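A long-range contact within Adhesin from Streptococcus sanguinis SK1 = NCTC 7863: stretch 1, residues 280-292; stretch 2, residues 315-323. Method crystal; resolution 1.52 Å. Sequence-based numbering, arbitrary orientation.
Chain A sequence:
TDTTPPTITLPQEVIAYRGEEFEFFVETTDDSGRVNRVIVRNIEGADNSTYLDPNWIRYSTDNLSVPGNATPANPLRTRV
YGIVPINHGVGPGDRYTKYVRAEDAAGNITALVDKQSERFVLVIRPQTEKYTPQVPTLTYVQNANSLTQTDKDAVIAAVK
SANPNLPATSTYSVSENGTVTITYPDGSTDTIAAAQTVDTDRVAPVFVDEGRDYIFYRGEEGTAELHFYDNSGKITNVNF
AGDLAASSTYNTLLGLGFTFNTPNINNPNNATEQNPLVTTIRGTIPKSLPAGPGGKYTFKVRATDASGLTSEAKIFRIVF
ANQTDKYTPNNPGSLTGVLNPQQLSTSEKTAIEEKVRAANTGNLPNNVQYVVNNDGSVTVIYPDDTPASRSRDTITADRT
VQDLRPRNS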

# COMPACT_ATOMS: atom_id res chain seq x y z
N THR A 280 5.77 -16.26 -11.87
CA THR A 280 6.77 -16.22 -12.93
C THR A 280 7.11 -17.64 -13.32
O THR A 280 7.37 -18.48 -12.46
CB THR A 280 8.00 -15.50 -12.49
OG1 THR A 280 7.65 -14.13 -12.21
CG2 THR A 280 9.04 -15.45 -13.59
N ILE A 281 6.99 -17.91 -14.59
CA ILE A 281 7.36 -19.16 -15.21
C ILE A 281 8.65 -18.91 -15.94
O ILE A 281 8.69 -18.04 -16.81
CB ILE A 281 6.27 -19.65 -16.16
CG1 ILE A 281 4.91 -19.81 -15.45
CG2 ILE A 281 6.69 -20.94 -16.77
CD1 ILE A 281 3.78 -20.21 -16.34
N ARG A 282 9.67 -19.68 -15.64
CA ARG A 282 11.00 -19.51 -16.24
C ARG A 282 11.48 -20.83 -16.80
O ARG A 282 11.45 -21.85 -16.12
CB ARG A 282 11.91 -19.00 -15.17
CG ARG A 282 13.38 -18.87 -15.62
CD ARG A 282 14.26 -18.40 -14.49
NE ARG A 282 15.62 -18.35 -15.01
CZ ARG A 282 16.67 -17.90 -14.34
NH1 ARG A 282 17.87 -17.90 -14.96
NH2 ARG A 282 16.53 -17.47 -13.06
N GLY A 283 12.01 -20.78 -18.00
CA GLY A 283 12.65 -21.95 -18.52
C GLY A 283 13.03 -21.78 -19.97
O GLY A 283 12.79 -20.74 -20.57
N THR A 284 13.52 -22.88 -20.55
CA THR A 284 13.95 -22.92 -21.94
C THR A 284 13.23 -24.06 -22.64
O THR A 284 13.34 -25.20 -22.22
CB THR A 284 15.45 -23.13 -22.01
OG1 THR A 284 16.12 -22.06 -21.33
CG2 THR A 284 15.95 -23.09 -23.48
N ILE A 285 12.56 -23.74 -23.72
CA ILE A 285 12.13 -24.78 -24.63
C ILE A 285 13.34 -25.24 -25.41
O ILE A 285 13.90 -24.46 -26.19
CB ILE A 285 11.04 -24.24 -25.56
CG1 ILE A 285 9.81 -23.78 -24.81
CG2 ILE A 285 10.65 -25.31 -26.60
CD1 ILE A 285 9.12 -24.81 -23.95
N PRO A 286 13.81 -26.46 -25.24
CA PRO A 286 14.97 -26.90 -26.01
C PRO A 286 14.65 -27.16 -27.46
O PRO A 286 13.50 -27.36 -27.84
CB PRO A 286 15.38 -28.18 -25.31
CG PRO A 286 14.02 -28.76 -24.83
CD PRO A 286 13.23 -27.55 -24.41
N LYS A 287 15.70 -27.12 -28.29
CA LYS A 287 15.46 -27.21 -29.71
C LYS A 287 14.90 -28.56 -30.11
O LYS A 287 14.36 -28.67 -31.21
CB LYS A 287 16.74 -26.91 -30.49
CG LYS A 287 17.84 -27.97 -30.38
CD LYS A 287 19.07 -27.62 -31.17
CE LYS A 287 19.97 -28.85 -31.27
NZ LYS A 287 21.27 -28.51 -31.91
N SER A 288 15.00 -29.55 -29.24
CA SER A 288 14.40 -30.85 -29.52
C SER A 288 12.89 -30.76 -29.67
O SER A 288 12.30 -31.70 -30.22
CB SER A 288 14.71 -31.84 -28.44
OG SER A 288 14.24 -31.35 -27.22
N LEU A 289 12.25 -29.68 -29.16
CA LEU A 289 10.86 -29.39 -29.47
C LEU A 289 10.79 -28.48 -30.68
O LEU A 289 11.20 -27.32 -30.58
CB LEU A 289 10.17 -28.74 -28.28
CG LEU A 289 10.04 -29.71 -27.09
CD1 LEU A 289 9.39 -29.01 -25.97
CD2 LEU A 289 9.24 -30.97 -27.42
N PRO A 290 10.18 -28.91 -31.77
CA PRO A 290 10.04 -28.03 -32.92
C PRO A 290 8.94 -27.01 -32.73
O PRO A 290 7.93 -27.24 -32.07
CB PRO A 290 9.68 -28.99 -34.05
CG PRO A 290 9.08 -30.14 -33.37
CD PRO A 290 9.77 -30.27 -32.04
N ALA A 291 9.13 -25.87 -33.38
CA ALA A 291 8.06 -24.91 -33.54
C ALA A 291 7.12 -25.42 -34.62
O ALA A 291 7.47 -26.25 -35.46
CB ALA A 291 8.63 -23.55 -33.92
N GLY A 292 5.92 -24.90 -34.61
CA GLY A 292 4.93 -25.33 -35.57
C GLY A 292 3.59 -25.37 -34.92
O GLY A 292 3.42 -24.95 -33.77
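Stretch 2 (315-323) IFRIVFANQ

Stretch 2 continues a strand that begins earlier in the chain and runs to Ala-321, and leaves it at Asn-322. Stretch 1 opens in a strand already under way before Thr-280, then continues as loop through a type I turn from Pro-286 to Leu-289. The turn is closed by a backbone hydrogen bond, Leu-289 N to Pro-286 O, 2.9 Å. No direct hydrogen bond joins the two stretches, so they do not pair as neighbouring strands here. They meet mainly through side chains and bury 417 Å² in all. The order of contacts is the same in both: Ile-281 meets Phe-316 and Ile-318, Ile-285 meets Ile-318 and Phe-320, and Ala-291 reaches Phe-320 and Asn-322.

Phe-316, Ile-318 and Phe-320 point toward stretch 1. Alternation along the strand turns Val-319 and Ala-321 away. Phe-316 has chi1 70° (p) and chi2 -82°. Its CE2 lies 3.7 Å from Ile-281 CD1. Ile-281 is in the m, t rotamer, an extended form that carries CD1 out to this ring. Its CG2 is 4.4 Å from Ile-318 CD1. Ile-318 is also m, t, with chi angles of -76° and 171°. Its other methyl, CG2, is 4.4 Å from Ile-285 CD1.

Phe-320 is the centre of the contact, with 115 Å² covered by stretch 1. Its chi1 is -45° (m) and its chi2 is -23°. In this pose the ring lies among Ile-285, Leu-289 and Pro-290. Ile-285 CG2 sits over one face, 3.8 Å from the ring centroid and 9° off the normal, a CH-pi contact. Ile-285 is m, m, so its chain is bent, unlike that of Ile-281. Ile-285 CD1 is 3.5 Å from Phe-320 CE1. Leu-289 CB approaches obliquely, 3.8 Å from Phe-320 CE2. The carbonyl Pro-290 O lies at the ring edge, 3.5 Å from Phe-320 CD2. The Pro-290 side chain itself points away.

The backbones come nearest at Ala-291 and Phe-320, with 5.2 Å between Ala-291 CA and Phe-320 CA. Ala-291 CB points toward stretch 2, 3.9 Å from Phe-320 O and 4.4 Å from Phe-320 CB. Ala-291 CB is also 3.7 Å from Asn-322 OD1. Asn-322 starts sideways, but its chi1 of -65° (m) and chi2 of -49° leave its end nearer stretch 1. OD1 is hydrogen-bonded elsewhere in the structure.

One water links the backbones. It accepts from Gly-292 N at 3.0 Å and donates to Phe-320 O at 2.7 Å. Gly-292 has phi 143° and psi -173°, where a CB would jam against the carbonyl of Ala-291.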

# COMPACT_ATOMS: atom_id res chain seq x y z
N ILE A 315 -7.21 -20.48 -19.39
CA ILE A 315 -6.18 -20.92 -20.35
C ILE A 315 -5.11 -19.86 -20.51
O ILE A 315 -5.43 -18.77 -20.47
CB ILE A 315 -6.80 -21.11 -21.74
CG1 ILE A 315 -7.80 -22.25 -21.65
CG2 ILE A 315 -5.79 -21.35 -22.85
CD1 ILE A 315 -7.18 -23.52 -21.32
N PHE A 316 -3.88 -20.29 -20.61
CA PHE A 316 -2.79 -19.50 -21.18
C PHE A 316 -1.90 -20.50 -21.90
O PHE A 316 -2.05 -21.72 -21.72
CB PHE A 316 -2.02 -18.68 -20.16
CG PHE A 316 -1.21 -19.47 -19.26
CD1 PHE A 316 -1.74 -20.05 -18.17
CD2 PHE A 316 0.13 -19.65 -19.48
CE1 PHE A 316 -1.00 -20.83 -17.31
CE2 PHE A 316 0.88 -20.43 -18.62
CZ PHE A 316 0.34 -20.99 -17.52
N ARG A 317 -1.07 -20.00 -22.82
CA ARG A 317 -0.21 -20.89 -23.56
C ARG A 317 1.21 -20.39 -23.57
O ARG A 317 1.48 -19.22 -23.46
CB ARG A 317 -0.65 -21.02 -25.04
CG ARG A 317 -2.16 -21.32 -25.18
CD ARG A 317 -2.53 -21.77 -26.57
NE ARG A 317 -2.24 -20.76 -27.54
CZ ARG A 317 -2.46 -20.94 -28.85
NH1 ARG A 317 -2.97 -22.09 -29.28
NH2 ARG A 317 -2.15 -19.99 -29.69
N ILE A 318 2.10 -21.34 -23.68
CA ILE A 318 3.45 -21.10 -24.13
C ILE A 318 3.49 -21.53 -25.58
O ILE A 318 3.14 -22.66 -25.88
CB ILE A 318 4.48 -21.85 -23.27
CG1 ILE A 318 4.60 -21.09 -21.98
CG2 ILE A 318 5.85 -21.94 -24.01
CD1 ILE A 318 5.41 -21.83 -20.93
N VAL A 319 4.00 -20.66 -26.46
CA VAL A 319 4.11 -20.93 -27.88
C VAL A 319 5.57 -20.83 -28.26
O VAL A 319 6.24 -19.86 -27.92
CB VAL A 319 3.24 -20.00 -28.73
CG1 VAL A 319 3.46 -20.27 -30.19
CG2 VAL A 319 1.76 -20.25 -28.31
N PHE A 320 6.06 -21.84 -28.95
CA PHE A 320 7.47 -21.93 -29.30
C PHE A 320 7.73 -21.11 -30.55
O PHE A 320 6.93 -21.08 -31.48
CB PHE A 320 7.91 -23.37 -29.55
CG PHE A 320 7.44 -24.39 -28.57
CD1 PHE A 320 7.05 -24.08 -27.26
CD2 PHE A 320 7.41 -25.69 -28.94
CE1 PHE A 320 6.58 -25.07 -26.41
CE2 PHE A 320 6.97 -26.68 -28.10
CZ PHE A 320 6.54 -26.35 -26.83
N ALA A 321 8.86 -20.47 -30.58
CA ALA A 321 9.30 -19.76 -31.77
C ALA A 321 10.73 -20.12 -32.10
O ALA A 321 11.56 -20.35 -31.24
CB ALA A 321 9.18 -18.28 -31.57
N ASN A 322 11.03 -20.09 -33.39
CA ASN A 322 12.39 -20.27 -33.83
C ASN A 322 13.15 -18.99 -33.58
O ASN A 322 12.60 -17.89 -33.73
CB ASN A 322 12.44 -20.58 -35.31
CG ASN A 322 11.82 -21.88 -35.64
OD1 ASN A 322 12.09 -22.90 -35.03
ND2 ASN A 322 10.96 -21.86 -36.62
N GLN A 323 14.44 -19.12 -33.34
CA GLN A 323 15.26 -17.93 -33.17
C GLN A 323 15.25 -17.00 -34.36
O GLN A 323 15.37 -15.78 -34.18
CB GLN A 323 16.69 -18.33 -32.83
CG GLN A 323 16.77 -18.80 -31.40
CD GLN A 323 18.16 -19.14 -30.98
OE1 GLN A 323 19.16 -18.56 -31.50
NE2 GLN A 323 18.28 -20.11 -30.08
O HOH W 1 5.31 -23.10 -32.35